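Local coordinates for protein Bug27 (Bordetella pertussis, PDB 2QPQ) that probably binds a small solute in the periplasm between the two lobes of a Venus flytrap fold and serves its uptake, at residues Ala94-Val99 against Leu232-Ala237; Ala100-Val105 against Leu226-Gly231; Tyr133-Asn138 against Met157-Tyr162. All coordinates share one frame; numbering follows the deposited sequence.

Interaction 1: residues Ala94-Val99 against Leu232-Ala237; sequences AAVINV and LLVPGA
L232 faces both V96 and I97, and this two-against-one pairing is a classic beta bulge in the antiparallel ladder between strands 93-109 and 227-235. The carbonyl of L232 serves as shared acceptor: V96 N donates to L232 O over 2.9 Å, whereas I97 N reaches the same oxygen in a weak bond of 3.4 Å. In return L232 N donates to I97 O, which completes the hydrogen-bonded pair of I97 with L232. The extra residue is absorbed at V96, whose psi of -56° breaks the extended course and leaves its CB directed toward the partner strand. L233, next in line, forms a non-hydrogen-bonded pair with A95, and L233 CD2 rests 3.7 Å from A95 CA. F278 of helix 275-296 packs against both side chains of this pair. V234 then returns to a hydrogen-bonded pair, with V234 N to A94 O at 2.8 Å and A94 N to V234 O at 2.9 Å. Because CG1 of V234 is anti to its carbonyl carbon (chi1 -80°), CG2 falls between backbone N and carbonyl carbon. The two valine side chains cross at about a right angle, and V96 CG2 meets both methyl groups of V234, at 3.8 Å from V234 CG2. L246 of helix 240-254 touches V96 as well, tying this face of the ladder to the helix that follows strand 227-235. P235 and G236 carry the chain out of the strand, and both carbonyl oxygens come to the same side of one methyl group: A94 CB lies 4.0 Å from P235 O and 3.9 Å from G236 O.

Interaction 2: residues Ala100-Val105 against Leu226-Gly231; sequences AYVPSV and LNQWHG
With CG of H230 anti to its carbonyl carbon (chi1 -57°) and the imidazole turned by a chi2 of 81°, ND1 is brought to A100 O across an antiparallel ladder. This stretch of strands 93-109 and 227-235 lies near the centre of the chain, consistent with the strands that link the two lobes of a Venus flytrap protein. The bond from H230 ND1 to A100 O measures 2.9 Å; the oxygen lies in the imidazole plane, while the donor stands above the carbonyl plane. Beside it, V102 CG1 packs at the edge of the same ring, 3.7 Å from H230 CE1. V102 and Q228 form a hydrogen-bonded pair, with V102 N to Q228 O at 2.9 Å and Q228 N to V102 O at 3.2 Å. The extended side chain of Q228 gives its OE1 to Q142 and its NE2 to a bound citrate, probably from the crystallisation liquor, which suggests that the face carrying Q228 and H230 lines the ligand cleft. On the face holding Y101 and W229, Y101 CE1 lies 3.9 Å from W229 CB, and the indole, bonded through NE1 to D285, packs on M281 of helix 275-296. Where the strands part, a water spans the gap: it lies 2.6 Å from S104 OG, which also meets Q142, and donates to L226 O over 3.1 Å.

Interaction 3: residues Tyr133-Asn138 against Met157-Tyr162; sequences YGSCGN and MVHVPY
A beta-alpha-beta unit, strand 132-135, helix 141-153 and strand 158-161, brings Y133 opposite H159 in neighbouring parallel strands. Y133 N donates to V158 O at 2.9 Å and V160 N to Y133 O at 2.8 Å, so that Y133 binds the residues on either side of H159. Y133 CG occupies the position between its backbone N and carbonyl carbon (chi1 68°), and the phenol lies across the neighbouring strand. H159 CA sits over one face of this ring, 3.9 Å from its centroid, in a CH-pi contact. The M157 side chain crosses that of Y133 at about a right angle, its SD making an oblique Met-aromatic contact and its CB packing 3.6 Å from Y133 CD2. The phenol hydroxyl of Y133 bonds to E147 and to the carbonyl of H143, both on the connecting helix of the unit, while the H159 ring stacks on the ring of H143. Helix 141-153 packs on the face of the sheet that carries Y133 and H159. Further along, S135 N donates to V160 O at 3.1 Å, and Y162 N closes the ladder on S135 O at 3.0 Å. The strand ends in what fits an ST turn, G137 N bonding to S135 OG, although the hydroxyl's position is doubtful. Next to this turn, C136 forms a disulfide with C165. Y162 keeps its ring edge toward the first strand and its hydroxyl bonded to D171; Y162 CE2 packs against the bare backbone of G134, 3.7 Å from G134 CA.

Overall arrangement
Interactions 1 and 2 are successive lengths of one ladder, their centres about 17 Å apart. They join directly at H230, where V99 N lies 2.9 Å from H230 O and N98 OD1 lies 3.1 Å from H230 N, both probable hydrogen bonds. Interaction 3 lies in the other part of the flytrap, on the opposite side of the chain's centre from interaction 1, with centres about 29 Å apart. Interaction 2 stands between: its nearest atoms come within about 7 Å of interaction 3. A bound citrate is near both, about 3 Å from the Q228 side chain and about 4 Å from that of C136, and Q142 touches both residues.

Interaction 1: residues Ala94-Val99 against Leu232-Ala237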
# COMPACT_ATOMS: atom_id res chain seq x y z
N ALA A 94 9.18 11.21 -10.77
CA ALA A 94 8.76 12.44 -10.11
C ALA A 94 7.29 12.25 -9.75
O ALA A 94 6.46 11.78 -10.55
CB ALA A 94 8.91 13.62 -11.05
N ALA A 95 6.97 12.65 -8.54
CA ALA A 95 5.63 12.44 -8.01
C ALA A 95 4.64 13.45 -8.55
O ALA A 95 4.98 14.61 -8.80
CB ALA A 95 5.67 12.54 -6.48
N VAL A 96 3.40 13.00 -8.74
CA VAL A 96 2.31 13.88 -9.18
C VAL A 96 1.29 14.07 -8.07
O VAL A 96 1.01 15.22 -7.64
CB VAL A 96 1.60 13.30 -10.42
CG1 VAL A 96 0.38 14.18 -10.79
CG2 VAL A 96 2.63 13.25 -11.58
N ILE A 97 0.77 12.96 -7.58
CA ILE A 97 -0.29 13.05 -6.57
C ILE A 97 -0.41 11.76 -5.79
O ILE A 97 -0.33 10.69 -6.38
CB ILE A 97 -1.69 13.43 -7.21
CG1 ILE A 97 -2.78 13.62 -6.13
CG2 ILE A 97 -2.15 12.38 -8.28
CD1 ILE A 97 -4.09 14.29 -6.72
N ASN A 98 -0.59 11.89 -4.47
CA ASN A 98 -1.05 10.79 -3.63
C ASN A 98 -2.52 10.95 -3.38
O ASN A 98 -2.94 11.97 -2.80
CB ASN A 98 -0.30 10.80 -2.30
CG ASN A 98 -0.82 9.76 -1.35
OD1 ASN A 98 -1.15 8.65 -1.76
ND2 ASN A 98 -0.91 10.12 -0.06
N VAL A 99 -3.31 9.94 -3.79
CA VAL A 99 -4.78 10.02 -3.78
C VAL A 99 -5.51 9.30 -2.60
O VAL A 99 -6.68 9.56 -2.32
CB VAL A 99 -5.38 9.58 -5.12
CG1 VAL A 99 -4.81 10.39 -6.30
CG2 VAL A 99 -5.13 8.08 -5.39
N LEU A 232 0.36 8.51 -8.22
CA LEU A 232 0.83 8.51 -9.58
C LEU A 232 2.16 9.23 -9.63
O LEU A 232 2.33 10.32 -9.01
CB LEU A 232 -0.22 9.22 -10.50
CG LEU A 232 -1.48 8.32 -10.73
CD1 LEU A 232 -2.70 9.10 -11.17
CD2 LEU A 232 -1.19 7.21 -11.75
N LEU A 233 3.09 8.61 -10.36
CA LEU A 233 4.40 9.19 -10.69
C LEU A 233 4.52 9.35 -12.19
O LEU A 233 3.75 8.73 -12.95
CB LEU A 233 5.56 8.29 -10.19
CG LEU A 233 5.47 7.65 -8.80
CD1 LEU A 233 6.69 6.74 -8.48
CD2 LEU A 233 5.34 8.75 -7.71
N VAL A 234 5.52 10.14 -12.62
CA VAL A 234 5.83 10.34 -14.05
C VAL A 234 7.34 10.20 -14.18
O VAL A 234 8.03 10.09 -13.16
CB VAL A 234 5.38 11.73 -14.56
CG1 VAL A 234 3.79 11.73 -14.86
CG2 VAL A 234 5.82 12.88 -13.57
N PRO A 235 7.85 10.16 -15.41
CA PRO A 235 9.30 10.12 -15.53
C PRO A 235 9.93 11.32 -14.78
O PRO A 235 9.38 12.44 -14.80
CB PRO A 235 9.54 10.18 -17.04
CG PRO A 235 8.22 9.55 -17.64
CD PRO A 235 7.18 10.13 -16.73
N GLY A 236 11.09 11.06 -14.15
CA GLY A 236 11.85 12.01 -13.36
C GLY A 236 12.07 13.39 -13.95
O GLY A 236 12.05 14.36 -13.21
N ALA A 237 12.24 13.50 -15.27
CA ALA A 237 12.50 14.81 -15.91
C ALA A 237 11.23 15.61 -16.26
O ALA A 237 11.31 16.69 -16.84
CB ALA A 237 13.35 14.62 -17.20

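Interaction 2: residues Ala100-Val105 against Leu226-Gly231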
# COMPACT_ATOMS: atom_id res chain seq x y z
N ALA A 100 -4.82 8.40 -1.91
CA ALA A 100 -5.45 7.60 -0.86
C ALA A 100 -4.44 6.88 -0.01
O ALA A 100 -3.41 6.35 -0.51
CB ALA A 100 -6.39 6.56 -1.46
N TYR A 101 -4.78 6.77 1.26
CA TYR A 101 -4.06 5.88 2.17
C TYR A 101 -4.97 4.71 2.48
O TYR A 101 -6.21 4.83 2.41
CB TYR A 101 -3.74 6.60 3.46
CG TYR A 101 -2.67 7.66 3.36
CD1 TYR A 101 -1.32 7.32 3.47
CD2 TYR A 101 -3.02 9.01 3.22
CE1 TYR A 101 -0.33 8.31 3.41
CE2 TYR A 101 -2.05 10.01 3.15
CZ TYR A 101 -0.71 9.65 3.25
OH TYR A 101 0.25 10.64 3.18
N VAL A 102 -4.38 3.58 2.83
CA VAL A 102 -5.14 2.54 3.52
C VAL A 102 -4.26 1.93 4.59
O VAL A 102 -3.14 1.44 4.30
CB VAL A 102 -5.79 1.47 2.57
CG1 VAL A 102 -4.76 0.43 2.07
CG2 VAL A 102 -6.91 0.71 3.31
N PRO A 103 -4.77 1.90 5.83
CA PRO A 103 -3.96 1.18 6.81
C PRO A 103 -3.99 -0.34 6.57
O PRO A 103 -4.90 -0.87 5.90
CB PRO A 103 -4.63 1.55 8.14
CG PRO A 103 -6.07 1.80 7.77
CD PRO A 103 -6.04 2.42 6.41
N SER A 104 -2.98 -1.03 7.08
CA SER A 104 -3.09 -2.48 7.28
C SER A 104 -3.77 -2.82 8.60
O SER A 104 -3.87 -1.99 9.51
CB SER A 104 -1.74 -3.19 7.16
OG SER A 104 -1.18 -2.93 5.87
N VAL A 105 -4.25 -4.06 8.68
CA VAL A 105 -4.91 -4.52 9.88
C VAL A 105 -4.43 -5.90 10.24
O VAL A 105 -4.25 -6.75 9.36
CB VAL A 105 -6.44 -4.45 9.72
CG1 VAL A 105 -6.87 -5.32 8.52
CG2 VAL A 105 -7.15 -4.76 11.04
N LEU A 226 2.51 2.44 9.74
CA LEU A 226 2.83 2.01 8.39
C LEU A 226 1.59 2.09 7.52
O LEU A 226 0.91 1.07 7.26
CB LEU A 226 3.49 0.62 8.37
CG LEU A 226 3.94 -0.04 7.03
CD1 LEU A 226 4.33 0.91 5.93
CD2 LEU A 226 5.05 -1.06 7.25
N ASN A 227 1.29 3.31 7.07
CA ASN A 227 0.14 3.57 6.23
C ASN A 227 0.52 3.51 4.74
O ASN A 227 1.44 4.17 4.31
CB ASN A 227 -0.44 4.95 6.61
CG ASN A 227 -1.94 5.03 6.46
OD1 ASN A 227 -2.59 4.18 5.85
ND2 ASN A 227 -2.51 6.12 6.95
N GLN A 228 -0.20 2.70 3.96
CA GLN A 228 0.11 2.56 2.54
C GLN A 228 -0.54 3.67 1.72
O GLN A 228 -1.74 3.86 1.76
CB GLN A 228 -0.37 1.21 2.05
CG GLN A 228 -0.21 0.91 0.55
CD GLN A 228 -0.51 -0.54 0.28
OE1 GLN A 228 0.04 -1.40 0.95
NE2 GLN A 228 -1.41 -0.83 -0.64
N TRP A 229 0.27 4.38 0.96
CA TRP A 229 -0.19 5.41 0.02
C TRP A 229 -0.32 4.82 -1.35
O TRP A 229 0.20 3.71 -1.64
CB TRP A 229 0.76 6.63 0.01
CG TRP A 229 2.27 6.35 0.08
CD1 TRP A 229 3.08 6.54 1.18
CD2 TRP A 229 3.16 5.95 -0.99
NE1 TRP A 229 4.38 6.25 0.86
CE2 TRP A 229 4.46 5.88 -0.45
CE3 TRP A 229 2.97 5.60 -2.34
CZ2 TRP A 229 5.61 5.50 -1.22
CZ3 TRP A 229 4.13 5.20 -3.12
CH2 TRP A 229 5.42 5.15 -2.52
N HIS A 230 -1.02 5.56 -2.21
CA HIS A 230 -1.40 5.13 -3.55
C HIS A 230 -1.38 6.40 -4.37
O HIS A 230 -2.08 7.36 -4.05
CB HIS A 230 -2.81 4.55 -3.61
CG HIS A 230 -3.04 3.40 -2.68
ND1 HIS A 230 -3.31 3.58 -1.34
CD2 HIS A 230 -3.05 2.06 -2.90
CE1 HIS A 230 -3.43 2.39 -0.76
NE2 HIS A 230 -3.30 1.46 -1.69
N GLY A 231 -0.57 6.42 -5.42
CA GLY A 231 -0.51 7.63 -6.20
C GLY A 231 0.09 7.39 -7.54
O GLY A 231 0.27 6.22 -7.95
O HOH W 1 1.12 -1.65 5.84

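Interaction 3: residues Tyr133-Asn138 against Met157-Tyr162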
# COMPACT_ATOMS: atom_id res chain seq x y z
N TYR A 133 2.15 -15.31 10.78
CA TYR A 133 1.18 -14.36 10.28
C TYR A 133 1.22 -14.38 8.78
O TYR A 133 2.30 -14.34 8.18
CB TYR A 133 1.49 -12.95 10.80
CG TYR A 133 2.76 -12.26 10.29
CD1 TYR A 133 2.69 -11.34 9.24
CD2 TYR A 133 4.00 -12.48 10.87
CE1 TYR A 133 3.82 -10.71 8.75
CE2 TYR A 133 5.17 -11.83 10.39
CZ TYR A 133 5.04 -10.94 9.34
OH TYR A 133 6.10 -10.25 8.87
N GLY A 134 0.05 -14.45 8.17
CA GLY A 134 -0.03 -14.29 6.71
C GLY A 134 0.15 -12.83 6.30
O GLY A 134 -0.03 -11.93 7.12
N SER A 135 0.58 -12.58 5.06
CA SER A 135 0.53 -11.24 4.49
C SER A 135 0.08 -11.32 3.05
O SER A 135 -0.04 -12.40 2.53
CB SER A 135 1.90 -10.53 4.56
OG SER A 135 2.72 -10.98 3.50
N CYS A 136 -0.09 -10.15 2.43
CA CYS A 136 -0.48 -9.98 1.04
C CYS A 136 0.71 -10.27 0.07
O CYS A 136 0.53 -10.24 -1.14
CB CYS A 136 -1.04 -8.53 0.85
SG CYS A 136 -2.55 -8.39 1.88
N GLY A 137 1.89 -10.59 0.60
CA GLY A 137 3.00 -10.99 -0.25
C GLY A 137 4.36 -10.63 0.32
O GLY A 137 4.52 -9.72 1.12
N ASN A 138 5.35 -11.39 -0.11
CA ASN A 138 6.73 -11.14 0.25
C ASN A 138 7.15 -9.74 -0.24
O ASN A 138 7.01 -9.41 -1.44
CB ASN A 138 7.56 -12.23 -0.39
CG ASN A 138 8.87 -12.42 0.30
OD1 ASN A 138 8.97 -12.26 1.50
ND2 ASN A 138 9.88 -12.75 -0.47
N MET A 157 7.30 -13.32 15.40
CA MET A 157 6.27 -13.85 14.52
C MET A 157 6.93 -14.26 13.22
O MET A 157 7.84 -13.58 12.76
CB MET A 157 5.20 -12.81 14.20
CG MET A 157 4.47 -12.26 15.42
SD MET A 157 3.27 -11.03 14.88
CE MET A 157 4.27 -9.86 13.99
N VAL A 158 6.42 -15.34 12.63
CA VAL A 158 6.98 -15.90 11.40
C VAL A 158 6.08 -15.58 10.21
O VAL A 158 4.91 -15.95 10.19
CB VAL A 158 7.15 -17.43 11.52
CG1 VAL A 158 7.53 -18.06 10.12
CG2 VAL A 158 8.18 -17.76 12.60
N HIS A 159 6.65 -14.92 9.21
CA HIS A 159 5.87 -14.45 8.05
C HIS A 159 5.58 -15.59 7.10
O HIS A 159 6.48 -16.37 6.70
CB HIS A 159 6.64 -13.33 7.36
CG HIS A 159 6.12 -12.95 6.01
ND1 HIS A 159 4.82 -12.54 5.78
CD2 HIS A 159 6.74 -12.90 4.81
CE1 HIS A 159 4.67 -12.25 4.49
NE2 HIS A 159 5.82 -12.46 3.89
N VAL A 160 4.31 -15.70 6.72
CA VAL A 160 3.92 -16.65 5.71
C VAL A 160 3.26 -15.83 4.58
O VAL A 160 2.19 -15.21 4.80
CB VAL A 160 2.96 -17.74 6.29
CG1 VAL A 160 2.44 -18.66 5.16
CG2 VAL A 160 3.62 -18.58 7.48
N PRO A 161 3.90 -15.76 3.40
CA PRO A 161 3.36 -14.90 2.38
C PRO A 161 2.23 -15.57 1.61
O PRO A 161 2.27 -16.78 1.39
CB PRO A 161 4.55 -14.64 1.46
CG PRO A 161 5.35 -15.96 1.56
CD PRO A 161 5.18 -16.39 2.99
N TYR A 162 1.27 -14.75 1.17
CA TYR A 162 0.24 -15.18 0.24
C TYR A 162 0.30 -14.37 -1.06
O TYR A 162 0.85 -13.28 -1.10
CB TYR A 162 -1.16 -15.00 0.88
CG TYR A 162 -1.40 -16.05 1.97
CD1 TYR A 162 -2.12 -17.18 1.70
CD2 TYR A 162 -0.86 -15.89 3.25
CE1 TYR A 162 -2.34 -18.15 2.69
CE2 TYR A 162 -1.05 -16.87 4.25
CZ TYR A 162 -1.78 -17.99 3.95
OH TYR A 162 -1.96 -18.97 4.89